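Kirola (Actinidia deliciosa, PDB 4IGV) is a kiwifruit allergen of unestablished function that, like other Bet v 1 relatives, may bind small hydrophobic molecules. Local coordinates at residues L44-W49 / G53-F58; P36-G41 / C137-K142; Y120-L123 / E128-N131. All coordinates share one frame; numbering follows the deposited sequence. Where two conformers were deposited one is given.

Interaction 1. Residues L44-W49 / G53-F58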
ATOM      1  N   LEU A  44      -1.017  -5.533  13.342  1.00 12.83           N
ATOM      2  CA  LEU A  44      -2.429  -5.310  13.538  1.00 12.27           C
ATOM      3  C   LEU A  44      -2.611  -4.745  14.942  1.00 13.10           C
ATOM      4  O   LEU A  44      -2.099  -5.285  15.913  1.00 13.85           O
ATOM      5  CB  LEU A  44      -3.171  -6.650  13.376  1.00 12.47           C
ATOM      6  CG  LEU A  44      -4.697  -6.604  13.508  1.00 14.10           C
ATOM      7  CD1 LEU A  44      -5.339  -5.848  12.350  1.00 16.16           C
ATOM      8  CD2 LEU A  44      -5.170  -8.017  13.507  1.00 14.19           C
ATOM      9  N   LEU A  45      -3.376  -3.670  15.034  1.00 13.35           N
ATOM     10  CA  LEU A  45      -3.687  -3.042  16.290  1.00 14.17           C
ATOM     11  C   LEU A  45      -5.111  -3.257  16.733  1.00 14.16           C
ATOM     12  O   LEU A  45      -5.339  -3.380  17.914  1.00 15.03           O
ATOM     13  CB  LEU A  45      -3.424  -1.551  16.172  1.00 13.51           C
ATOM     14  CG  LEU A  45      -2.009  -1.104  15.917  1.00 14.98           C
ATOM     15  CD1 LEU A  45      -1.939   0.439  15.984  1.00 17.63           C
ATOM     16  CD2 LEU A  45      -1.018  -1.705  16.871  1.00 15.75           C
ATOM     17  N   GLU A  46      -6.082  -3.280  15.813  1.00 14.85           N
ATOM     18  CA  GLU A  46      -7.486  -3.495  16.126  1.00 16.00           C
ATOM     19  C   GLU A  46      -8.168  -4.213  14.991  1.00 15.69           C
ATOM     20  O   GLU A  46      -7.786  -4.048  13.816  1.00 15.80           O
ATOM     21  CB  GLU A  46      -8.200  -2.182  16.397  1.00 17.72           C
ATOM     22  CG  GLU A  46      -7.637  -1.365  17.459  1.00 19.39           C
ATOM     23  CD  GLU A  46      -7.621  -2.086  18.842  1.00 23.43           C
ATOM     24  OE1 GLU A  46      -8.275  -3.154  19.179  1.00 22.38           O
ATOM     25  OE2 GLU A  46      -6.788  -1.602  19.673  1.00 30.60           O
ATOM     26  N   GLY A  47      -9.177  -5.004  15.339  1.00 16.85           N
ATOM     27  CA  GLY A  47      -9.942  -5.699  14.311  1.00 17.43           C
ATOM     28  C   GLY A  47      -9.307  -7.025  13.966  1.00 18.51           C
ATOM     29  O   GLY A  47      -8.571  -7.618  14.744  1.00 20.46           O
ATOM     30  N   ASN A  48      -9.543  -7.455  12.747  1.00 20.20           N
ATOM     31  CA  ASN A  48      -9.010  -8.697  12.226  1.00 21.21           C
ATOM     32  C   ASN A  48      -8.424  -8.428  10.880  1.00 18.27           C
ATOM     33  O   ASN A  48      -8.959  -7.594  10.137  1.00 18.33           O
ATOM     34  CB  ASN A  48     -10.162  -9.696  12.032  1.00 24.14           C
ATOM     35  CG  ASN A  48     -10.745 -10.210  13.361  1.00 29.31           C
ATOM     36  OD1 ASN A  48      -9.954 -10.557  14.264  1.00 37.56           O
ATOM     37  ND2 ASN A  48     -12.089 -10.265  13.499  1.00 35.05           N
ATOM     38  N   TRP A  49      -7.385  -9.156  10.532  1.00 17.62           N
ATOM     39  CA  TRP A  49      -6.757  -9.027   9.245  1.00 16.40           C
ATOM     40  C   TRP A  49      -7.860  -9.224   8.179  1.00 16.68           C
ATOM     41  O   TRP A  49      -8.660 -10.165   8.247  1.00 20.24           O
ATOM     42  CB  TRP A  49      -5.674 -10.058   9.024  1.00 16.33           C
ATOM     43  CG  TRP A  49      -4.517 -10.081  10.000  1.00 14.56           C
ATOM     44  CD1 TRP A  49      -4.324 -10.984  10.963  1.00 17.59           C
ATOM     45  CD2 TRP A  49      -3.406  -9.175  10.057  1.00 15.27           C
ATOM     46  NE1 TRP A  49      -3.164 -10.716  11.635  1.00 16.89           N
ATOM     47  CE2 TRP A  49      -2.570  -9.628  11.085  1.00 14.42           C
ATOM     48  CE3 TRP A  49      -3.022  -8.053   9.321  1.00 16.31           C
ATOM     49  CZ2 TRP A  49      -1.394  -8.989  11.418  1.00 14.64           C
ATOM     50  CZ3 TRP A  49      -1.803  -7.422   9.675  1.00 15.42           C
ATOM     51  CH2 TRP A  49      -1.049  -7.904  10.683  1.00 15.07           C
ATOM     52  N   GLY A  53     -12.309  -1.618   8.644  1.00 14.57           N
ATOM     53  CA  GLY A  53     -12.136  -1.072   9.945  1.00 15.07           C
ATOM     54  C   GLY A  53     -10.993  -1.549  10.745  1.00 15.46           C
ATOM     55  O   GLY A  53     -10.701  -1.000  11.832  1.00 17.96           O
ATOM     56  N   SER A  54     -10.259  -2.532  10.248  1.00 14.78           N
ATOM     57  CA  SER A  54      -9.066  -2.980  10.921  1.00 15.62           C
ATOM     58  C   SER A  54      -8.035  -1.853  10.919  1.00 14.76           C
ATOM     59  O   SER A  54      -7.987  -0.984   9.984  1.00 14.93           O
ATOM     60  CB  SER A  54      -8.486  -4.255  10.304  1.00 15.69           C
ATOM     61  OG  SER A  54      -8.235  -4.169   8.905  1.00 16.11           O
ATOM     62  N   VAL A  55      -7.198  -1.826  11.944  1.00 13.83           N
ATOM     63  CA  VAL A  55      -6.229  -0.769  12.127  1.00 14.04           C
ATOM     64  C   VAL A  55      -4.849  -1.401  12.171  1.00 14.11           C
ATOM     65  O   VAL A  55      -4.634  -2.340  12.949  1.00 15.19           O
ATOM     66  CB  VAL A  55      -6.506   0.014  13.434  1.00 14.06           C
ATOM     67  CG1 VAL A  55      -5.426   1.115  13.691  1.00 17.00           C
ATOM     68  CG2 VAL A  55      -7.937   0.594  13.476  1.00 15.88           C
ATOM     69  N   ILE A  56      -3.952  -0.901  11.342  1.00 13.68           N
ATOM     70  CA  ILE A  56      -2.673  -1.522  11.097  1.00 14.12           C
ATOM     71  C   ILE A  56      -1.565  -0.475  11.264  1.00 15.12           C
ATOM     72  O   ILE A  56      -1.644   0.663  10.750  1.00 15.59           O
ATOM     73  CB  ILE A  56      -2.599  -2.192   9.717  1.00 15.03           C
ATOM     74  CG1 ILE A  56      -3.700  -3.212   9.562  1.00 18.34           C
ATOM     75  CG2 ILE A  56      -1.214  -2.844   9.506  1.00 17.44           C
ATOM     76  CD1 ILE A  56      -3.773  -3.780   8.133  1.00 27.64           C
ATOM     77  N   PHE A  57      -0.496  -0.881  11.958  1.00 14.80           N
ATOM     78  CA  PHE A  57       0.686  -0.019  12.148  1.00 14.95           C
ATOM     79  C   PHE A  57       1.820  -0.523  11.245  1.00 14.47           C
ATOM     80  O   PHE A  57       2.080  -1.705  11.214  1.00 15.47           O
ATOM     81  CB  PHE A  57       1.110  -0.072  13.612  1.00 16.75           C
ATOM     82  CG  PHE A  57       2.301   0.800  13.960  1.00 19.61           C
ATOM     83  CD1 PHE A  57       2.141   2.182  14.093  1.00 21.76           C
ATOM     84  CD2 PHE A  57       3.523   0.235  14.214  1.00 22.66           C
ATOM     85  CE1 PHE A  57       3.222   2.966  14.448  1.00 23.08           C
ATOM     86  CE2 PHE A  57       4.608   1.043  14.583  1.00 23.96           C
ATOM     87  CZ  PHE A  57       4.404   2.414  14.704  1.00 23.38           C
ATOM     88  N   PHE A  58       2.483   0.410  10.531  1.00 14.46           N
ATOM     89  CA  PHE A  58       3.575   0.082   9.641  1.00 14.22           C
ATOM     90  C   PHE A  58       4.846   0.732  10.110  1.00 15.22           C
ATOM     91  O   PHE A  58       4.869   1.925  10.461  1.00 16.37           O
ATOM     92  CB  PHE A  58       3.275   0.576   8.236  1.00 15.17           C
ATOM     93  CG  PHE A  58       2.102  -0.079   7.579  1.00 15.10           C
ATOM     94  CD1 PHE A  58       2.224  -1.217   6.872  1.00 18.23           C
ATOM     95  CD2 PHE A  58       0.823   0.463   7.699  1.00 18.94           C
ATOM     96  CE1 PHE A  58       1.140  -1.829   6.253  1.00 19.12           C
ATOM     97  CE2 PHE A  58      -0.236  -0.142   7.090  1.00 21.66           C
ATOM     98  CZ  PHE A  58      -0.083  -1.267   6.369  1.00 22.18           C
TER
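Val-55 O takes two backbone N-H groups from the neighbouring strand, the mark of the bulge here. Leu-45 N reaches Val-55 O at 2.8 Å, nearly straight at 167°, while Glu-46 N reaches the same Val-55 O at 3.3 Å in a weak bond. The return bond runs from Val-55 N to Glu-46 O at 3.0 Å; Glu-46 O also receives a CA-H...O contact from Ser-54. Gly-47 passes close by Ser-54; at its phi of 87° a CB would run into Ser-54 CA, and the lack of a side chain lets the two backbones close up here.

Around these bonds the side chains sort to different sides. Glu-46 CB lies 4.0 Å from Val-55 CG2, so its aliphatic root packs while a bend at chi2 carries the carboxylate away. Leu-45 leans across the CB of Phe-57, its CD1 3.9 Å from Phe-57 CB, whereas the Phe-57 ring swings outward. With Leu-45 and Glu-46 both facing Val-55, this is a classic beta bulge, placed at the end of an antiparallel hairpin just before a turn that matches the glycine-rich loop of the Bet v 1 family.

On the other face of the hairpin, Leu-44 turns CG anti to its own N (chi1 -178°), which sends CD1 over the neighbouring strand to within 4.2 Å of Ile-56 CG1. Leu-44 CB meanwhile sits 3.5 Å above the Trp-49 ring plane, near the rim, and Trp-49 CZ3 approaches Ile-56 CD1 obliquely at 4.4 Å.

Farther out, Tyr-29 meets the indole edge-to-face, and Val-42 and Leu-28 pack on Ile-56. Thr-51 ties the turn: its O binds Ser-54 OG, and its OG1 bonds to Asn-48 O. Backbone bonds from Ser-54 to Val-73 and from Ile-56 to Asp-71 anchor the second strand to strand 65-77.

Interaction 2. Residues P36-G41 / C137-K142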
ATOM      1  N   PRO A  36      11.979  -6.804   2.947  1.00 17.18           N
ATOM      2  CA  PRO A  36      12.493  -6.414   4.256  1.00 18.36           C
ATOM      3  C   PRO A  36      13.324  -5.168   4.300  1.00 19.47           C
ATOM      4  O   PRO A  36      13.451  -4.567   5.372  1.00 20.71           O
ATOM      5  CB  PRO A  36      13.318  -7.635   4.661  1.00 20.32           C
ATOM      6  CG  PRO A  36      13.724  -8.234   3.362  1.00 20.66           C
ATOM      7  CD  PRO A  36      12.547  -8.084   2.478  1.00 18.63           C
ATOM      8  N   VAL A  37      13.857  -4.746   3.161  1.00 19.74           N
ATOM      9  CA  VAL A  37      14.575  -3.468   3.122  1.00 21.77           C
ATOM     10  C   VAL A  37      13.567  -2.299   3.316  1.00 20.91           C
ATOM     11  O   VAL A  37      13.885  -1.284   3.982  1.00 22.71           O
ATOM     12  CB  VAL A  37      15.367  -3.324   1.816  1.00 23.09           C
ATOM     13  CG1 VAL A  37      15.995  -1.944   1.773  1.00 26.50           C
ATOM     14  CG2 VAL A  37      16.470  -4.475   1.713  1.00 25.97           C
ATOM     15  N   ASN A  38      12.370  -2.470   2.743  1.00 19.28           N
ATOM     16  CA  ASN A  38      11.363  -1.429   2.698  1.00 18.66           C
ATOM     17  C   ASN A  38      10.439  -1.441   3.924  1.00 17.68           C
ATOM     18  O   ASN A  38      10.079  -0.412   4.439  1.00 17.30           O
ATOM     19  CB  ASN A  38      10.535  -1.550   1.414  1.00 18.63           C
ATOM     20  CG  ASN A  38      11.352  -1.364   0.177  1.00 21.37           C
ATOM     21  OD1 ASN A  38      11.271  -2.193  -0.744  1.00 26.48           O
ATOM     22  ND2 ASN A  38      12.197  -0.367   0.183  1.00 22.71           N
ATOM     23  N   ILE A  39      10.066  -2.629   4.365  1.00 16.62           N
ATOM     24  CA  ILE A  39       9.079  -2.831   5.437  1.00 15.72           C
ATOM     25  C   ILE A  39       9.664  -3.613   6.565  1.00 16.58           C
ATOM     26  O   ILE A  39      10.131  -4.774   6.374  1.00 18.24           O
ATOM     27  CB  ILE A  39       7.846  -3.570   4.908  1.00 15.84           C
ATOM     28  CG1 ILE A  39       7.221  -2.814   3.727  1.00 17.32           C
ATOM     29  CG2 ILE A  39       6.821  -3.792   6.046  1.00 16.19           C
ATOM     30  CD1 ILE A  39       6.591  -1.606   4.099  1.00 20.36           C
ATOM     31  N   GLN A  40       9.686  -3.001   7.750  1.00 16.74           N
ATOM     32  CA  GLN A  40      10.242  -3.650   8.939  1.00 18.03           C
ATOM     33  C   GLN A  40       9.188  -4.228   9.881  1.00 17.71           C
ATOM     34  O   GLN A  40       9.515  -5.073  10.712  1.00 20.58           O
ATOM     35  CB  GLN A  40      11.106  -2.696   9.706  1.00 19.34           C
ATOM     36  CG  GLN A  40      12.396  -2.387   9.032  1.00 20.39           C
ATOM     37  CD  GLN A  40      12.277  -1.439   7.847  1.00 20.06           C
ATOM     38  OE1 GLN A  40      11.746  -0.360   7.985  1.00 21.45           O
ATOM     39  NE2 GLN A  40      12.774  -1.854   6.673  1.00 19.63           N
ATOM     40  N   GLY A  41       7.948  -3.792   9.761  1.00 15.75           N
ATOM     41  CA  GLY A  41       6.896  -4.343  10.606  1.00 15.89           C
ATOM     42  C   GLY A  41       5.535  -3.954  10.058  1.00 15.44           C
ATOM     43  O   GLY A  41       5.349  -2.851   9.550  1.00 15.01           O
ATOM     44  N   CYS A 137       6.057   1.805  -3.280  1.00 13.15           N
ATOM     45  CA  CYS A 137       4.991   0.840  -3.463  1.00 13.20           C
ATOM     46  C   CYS A 137       5.229  -0.063  -4.661  1.00 13.19           C
ATOM     47  O   CYS A 137       4.966  -1.269  -4.594  1.00 12.90           O
ATOM     48  CB  CYS A 137       3.652   1.547  -3.600  1.00 13.84           C
ATOM     49  SG  CYS A 137       3.047   2.332  -2.057  1.00 15.81           S
ATOM     50  N   ILE A 138       5.708   0.505  -5.753  0.60 12.79           N
ATOM     51  CA  ILE A 138       6.006  -0.296  -6.929  0.60 12.56           C
ATOM     52  C   ILE A 138       7.158  -1.264  -6.632  0.60 12.51           C
ATOM     53  O   ILE A 138       7.153  -2.405  -7.079  0.60 13.87           O
ATOM     54  CB  ILE A 138       6.280   0.580  -8.142  0.60 13.32           C
ATOM     55  CG1 ILE A 138       4.994   1.365  -8.510  0.60 14.57           C
ATOM     56  CG2 ILE A 138       6.740  -0.267  -9.334  0.60 14.41           C
ATOM     57  CD1 ILE A 138       3.843   0.509  -8.919  0.60 16.51           C
ATOM     58  N   GLU A 139       8.123  -0.802  -5.832  0.50 13.25           N
ATOM     59  CA  GLU A 139       9.279  -1.645  -5.458  0.50 13.95           C
ATOM     60  C   GLU A 139       8.796  -2.813  -4.655  0.50 13.11           C
ATOM     61  O   GLU A 139       9.137  -3.969  -4.905  0.50 13.16           O
ATOM     62  CB  GLU A 139      10.309  -0.899  -4.588  0.50 14.19           C
ATOM     63  CG  GLU A 139      11.586  -1.766  -4.476  0.50 18.59           C
ATOM     64  CD  GLU A 139      12.586  -1.396  -3.402  0.50 26.45           C
ATOM     65  OE1 GLU A 139      12.689  -0.203  -3.030  0.50 32.58           O
ATOM     66  OE2 GLU A 139      13.287  -2.356  -2.960  0.50 26.21           O
ATOM     67  N   ILE A 140       7.974  -2.520  -3.655  1.00 13.53           N
ATOM     68  CA  ILE A 140       7.363  -3.573  -2.837  1.00 13.69           C
ATOM     69  C   ILE A 140       6.670  -4.603  -3.731  1.00 12.69           C
ATOM     70  O   ILE A 140       6.834  -5.804  -3.551  1.00 13.55           O
ATOM     71  CB  ILE A 140       6.418  -3.026  -1.769  1.00 14.23           C
ATOM     72  CG1 ILE A 140       7.243  -2.322  -0.698  1.00 16.63           C
ATOM     73  CG2 ILE A 140       5.584  -4.173  -1.183  1.00 17.80           C
ATOM     74  CD1 ILE A 140       6.357  -1.484   0.214  1.00 20.50           C
ATOM     75  N   THR A 141       5.922  -4.111  -4.723  1.00 12.37           N
ATOM     76  CA  THR A 141       5.228  -4.973  -5.647  1.00 12.67           C
ATOM     77  C   THR A 141       6.212  -5.896  -6.381  1.00 12.69           C
ATOM     78  O   THR A 141       5.986  -7.096  -6.503  1.00 12.52           O
ATOM     79  CB  THR A 141       4.442  -4.125  -6.676  1.00 12.30           C
ATOM     80  OG1 THR A 141       3.512  -3.286  -5.966  1.00 13.18           O
ATOM     81  CG2 THR A 141       3.698  -4.981  -7.688  1.00 14.44           C
ATOM     82  N   LYS A 142       7.318  -5.345  -6.843  1.00 12.81           N
ATOM     83  CA  LYS A 142       8.329  -6.133  -7.542  1.00 13.33           C
ATOM     84  C   LYS A 142       9.022  -7.139  -6.629  1.00 12.35           C
ATOM     85  O   LYS A 142       9.317  -8.272  -7.058  1.00 13.10           O
ATOM     86  CB  LYS A 142       9.325  -5.205  -8.235  1.00 13.87           C
ATOM     87  CG  LYS A 142       8.714  -4.433  -9.406  1.00 16.93           C
ATOM     88  CD  LYS A 142       9.653  -3.414  -9.963  1.00 21.52           C
ATOM     89  CE  LYS A 142       8.986  -2.573 -11.014  1.00 23.91           C
ATOM     90  NZ  LYS A 142       9.955  -1.555 -11.519  1.00 30.77           N
TER
HETATM   91  O   HOH W   1      14.473   0.074  -1.374  1.00 45.82           O
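With CG swung anti to its own carbonyl carbon (chi1 -63°), Asn-38 holds its amide out toward Glu-139, whose CG lies anti to the backbone N (chi1 -169°) and whose chain then runs extended to meet it. The two flat groups stand almost perpendicular, their planes 84° apart. In the conformer given, Asn-38 ND2 donates to Glu-139 OE1 in a long, bent bond of 3.3 Å, coming from above the carboxylate plane. This polar pairing is doubtful in detail: Glu-139 was modelled in two conformers, and in this one Asn-38 OD1 faces Glu-139 OE2 at 3.0 Å, acceptor to acceptor. Asp-143 brings a second negative charge close to this carboxylate.

Beneath the polar pair the contact turns apolar. Asn-38 CB rests 4.0 Å from Ile-140 CG1, and Ile-39 crosses Ile-140 at about a right angle, with Ile-39 CG1 3.9 Å from Ile-140 CD1. Phe-136, one turn back along the helix, and Ile-31 of helix 30-34 also pack on Ile-39. The C-terminal helix thus packs against the chain where it leaves the short helices and enters strand 39-46, a join belonging to the helix-grip fold of Bet v 1 relatives, in which a curved antiparallel sheet wraps the long helix.

Interaction 3. Residues Y120-L123 / E128-N131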
ATOM      1  N   TYR A 120      -4.893  12.315  -2.159  1.00 19.03           N
ATOM      2  CA  TYR A 120      -4.302  13.027  -1.036  1.00 20.19           C
ATOM      3  C   TYR A 120      -4.649  14.499  -1.089  1.00 21.30           C
ATOM      4  O   TYR A 120      -5.057  15.055  -2.128  1.00 22.45           O
ATOM      5  CB  TYR A 120      -2.757  12.876  -1.043  1.00 20.27           C
ATOM      6  CG  TYR A 120      -2.072  13.244  -2.340  1.00 21.63           C
ATOM      7  CD1 TYR A 120      -1.683  14.563  -2.585  1.00 24.15           C
ATOM      8  CD2 TYR A 120      -1.880  12.315  -3.341  1.00 24.29           C
ATOM      9  CE1 TYR A 120      -1.120  14.909  -3.767  1.00 27.72           C
ATOM     10  CE2 TYR A 120      -1.311  12.655  -4.516  1.00 26.30           C
ATOM     11  CZ  TYR A 120      -0.930  13.943  -4.722  1.00 26.55           C
ATOM     12  OH  TYR A 120      -0.331  14.391  -5.899  1.00 31.73           O
ATOM     13  N   GLU A 121      -4.487  15.134   0.063  1.00 21.41           N
ATOM     14  CA  GLU A 121      -4.583  16.586   0.156  1.00 24.09           C
ATOM     15  C   GLU A 121      -3.366  17.083   0.902  1.00 24.31           C
ATOM     16  O   GLU A 121      -3.128  16.646   2.036  1.00 23.00           O
ATOM     17  CB  GLU A 121      -5.871  17.034   0.840  1.00 25.55           C
ATOM     18  CG  GLU A 121      -5.940  18.573   0.905  1.00 29.54           C
ATOM     19  CD  GLU A 121      -7.136  19.168   1.587  1.00 34.78           C
ATOM     20  OE1 GLU A 121      -8.154  18.481   1.779  1.00 36.35           O
ATOM     21  OE2 GLU A 121      -7.026  20.357   1.943  1.00 38.17           O
ATOM     22  N   LYS A 122      -2.611  17.992   0.263  1.00 26.01           N
ATOM     23  CA  LYS A 122      -1.391  18.550   0.840  1.00 26.99           C
ATOM     24  C   LYS A 122      -1.720  19.554   1.921  1.00 28.19           C
ATOM     25  O   LYS A 122      -2.746  20.220   1.828  1.00 28.49           O
ATOM     26  CB  LYS A 122      -0.577  19.282  -0.208  1.00 29.47           C
ATOM     27  CG  LYS A 122      -0.182  18.481  -1.433  1.00 30.01           C
ATOM     28  CD  LYS A 122       0.437  19.439  -2.442  1.00 36.97           C
ATOM     29  CE  LYS A 122       0.841  18.786  -3.704  1.00 39.02           C
ATOM     30  NZ  LYS A 122       1.465  19.838  -4.553  1.00 41.02           N
ATOM     31  N   LEU A 123      -0.839  19.694   2.909  1.00 28.29           N
ATOM     32  CA  LEU A 123      -1.042  20.758   3.921  1.00 30.17           C
ATOM     33  C   LEU A 123      -0.729  22.159   3.374  1.00 32.91           C
ATOM     34  O   LEU A 123      -1.317  23.137   3.855  1.00 34.06           O
ATOM     35  CB  LEU A 123      -0.217  20.484   5.185  1.00 29.78           C
ATOM     36  CG  LEU A 123      -0.683  19.324   6.059  1.00 30.66           C
ATOM     37  CD1 LEU A 123       0.402  18.975   7.105  1.00 33.19           C
ATOM     38  CD2 LEU A 123      -2.025  19.642   6.715  1.00 30.47           C
ATOM     39  N   GLU A 128       5.517  18.368  -1.890  1.00 33.24           N
ATOM     40  CA  GLU A 128       5.778  17.634  -3.123  1.00 34.19           C
ATOM     41  C   GLU A 128       4.662  16.637  -3.407  1.00 29.90           C
ATOM     42  O   GLU A 128       3.971  16.187  -2.468  1.00 27.95           O
ATOM     43  CB  GLU A 128       7.112  16.891  -3.013  1.00 35.95           C
ATOM     44  CG  GLU A 128       8.325  17.775  -2.840  1.00 43.36           C
ATOM     45  CD  GLU A 128       9.656  17.021  -2.917  1.00 49.73           C
ATOM     46  OE1 GLU A 128       9.641  15.782  -3.108  1.00 55.16           O
ATOM     47  OE2 GLU A 128      10.721  17.670  -2.796  1.00 55.70           O
ATOM     48  N   GLU A 129       4.452  16.293  -4.675  1.00 30.75           N
ATOM     49  CA  GLU A 129       3.634  15.122  -5.003  1.00 28.66           C
ATOM     50  C   GLU A 129       4.396  13.877  -4.468  1.00 25.70           C
ATOM     51  O   GLU A 129       5.630  13.854  -4.428  1.00 26.01           O
ATOM     52  CB  GLU A 129       3.357  14.943  -6.497  1.00 30.27           C
ATOM     53  CG  GLU A 129       2.728  16.069  -7.297  1.00 36.01           C
ATOM     54  CD  GLU A 129       1.919  17.061  -6.506  1.00 41.75           C
ATOM     55  OE1 GLU A 129       0.951  16.650  -5.833  1.00 43.72           O
ATOM     56  OE2 GLU A 129       2.228  18.290  -6.618  1.00 47.39           O
ATOM     57  N   PRO A 130       3.663  12.840  -4.055  1.00 23.72           N
ATOM     58  CA  PRO A 130       4.254  11.667  -3.381  1.00 22.53           C
ATOM     59  C   PRO A 130       4.891  10.660  -4.332  1.00 21.42           C
ATOM     60  O   PRO A 130       4.656   9.422  -4.254  1.00 18.90           O
ATOM     61  CB  PRO A 130       3.069  11.089  -2.613  1.00 21.13           C
ATOM     62  CG  PRO A 130       1.888  11.481  -3.411  1.00 22.41           C
ATOM     63  CD  PRO A 130       2.193  12.831  -3.987  1.00 24.47           C
ATOM     64  N   ASN A 131       5.765  11.146  -5.208  1.00 21.08           N
ATOM     65  CA  ASN A 131       6.424  10.238  -6.147  1.00 21.19           C
ATOM     66  C   ASN A 131       7.312   9.209  -5.471  1.00 19.12           C
ATOM     67  O   ASN A 131       7.341   8.063  -5.879  1.00 19.16           O
ATOM     68  CB  ASN A 131       7.222  11.032  -7.205  1.00 24.19           C
ATOM     69  CG  ASN A 131       6.293  11.771  -8.151  1.00 29.40           C
ATOM     70  OD1 ASN A 131       5.580  11.141  -8.944  1.00 35.54           O
ATOM     71  ND2 ASN A 131       6.254  13.066  -8.044  1.00 36.57           N
TER
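Glu-129 is gripped by both Tyr-120 and Lys-122, one to each carboxylate oxygen. Tyr-120 OH donates at 2.6 Å to Glu-129 OE1, which accepts through its anti lone pair, directed away from OE2; the ring and carboxylate planes are 30° apart, with the oxygen near the ring plane. Lys-122 runs out extended beyond CG and crosses the glutamate at about a right angle, placing NZ 2.7 Å from Glu-129 OE2 in a salt bridge on the syn side, 24° out of the carboxylate plane. A bend at chi2 of Glu-129 folds the carboxylate back to meet both donors.

The tight part lies next to this. Pro-130 slides over one face of the tyrosine, its CD 3.8 Å from the Tyr-120 ring centroid in a CH-pi contact and 3.4 Å from Tyr-120 CZ. Tyr-96 meets Tyr-120 with its ring plane steeply inclined, also touches Pro-130, and gives its hydroxyl to Glu-128 O. Pro-130, centre of an inverse gamma turn, occupies the N-cap position, just before helix 131-145.

Toward solvent the contact thins out. The Glu-128 side chain is exposed and directed away from strand 112-122, and Lys-122 CE comes only to 4.3 Å from Glu-128 O.

Lys-122 is buried, and its NZ has a further partner in Val-127 O, so the ammonium is held by the connecting loop as well as by Glu-129. A carboxylate with a phenol on one oxygen and an ammonium on the other would be expected to stay ionised, and the paired bonds fix its rotation at the entry to the C-terminal helix.

In the fold
The three contacts share one seven-stranded antiparallel sheet but sit at separate places on it. Interactions 1 and 2 both use strand 39-46, one near each end; their centres are 19 Å apart, and they touch through Phe-58 CB and Gly-41 O. Interaction 3 lies at strand 112-122, next to the opposite edge strand 4-12, its centre 24 Å from interaction 1 and 20 Å from interaction 2. Along the chain, residues 36-41 come first; the hairpin of interaction 1 and then interaction 3 follow before residues 137-142 complete interaction 2. Interaction 3 leads into helix 131-145, and interaction 2 joins that helix to the start of strand 39-46, so that it lies against the curved sheet as in other Bet v 1-like proteins.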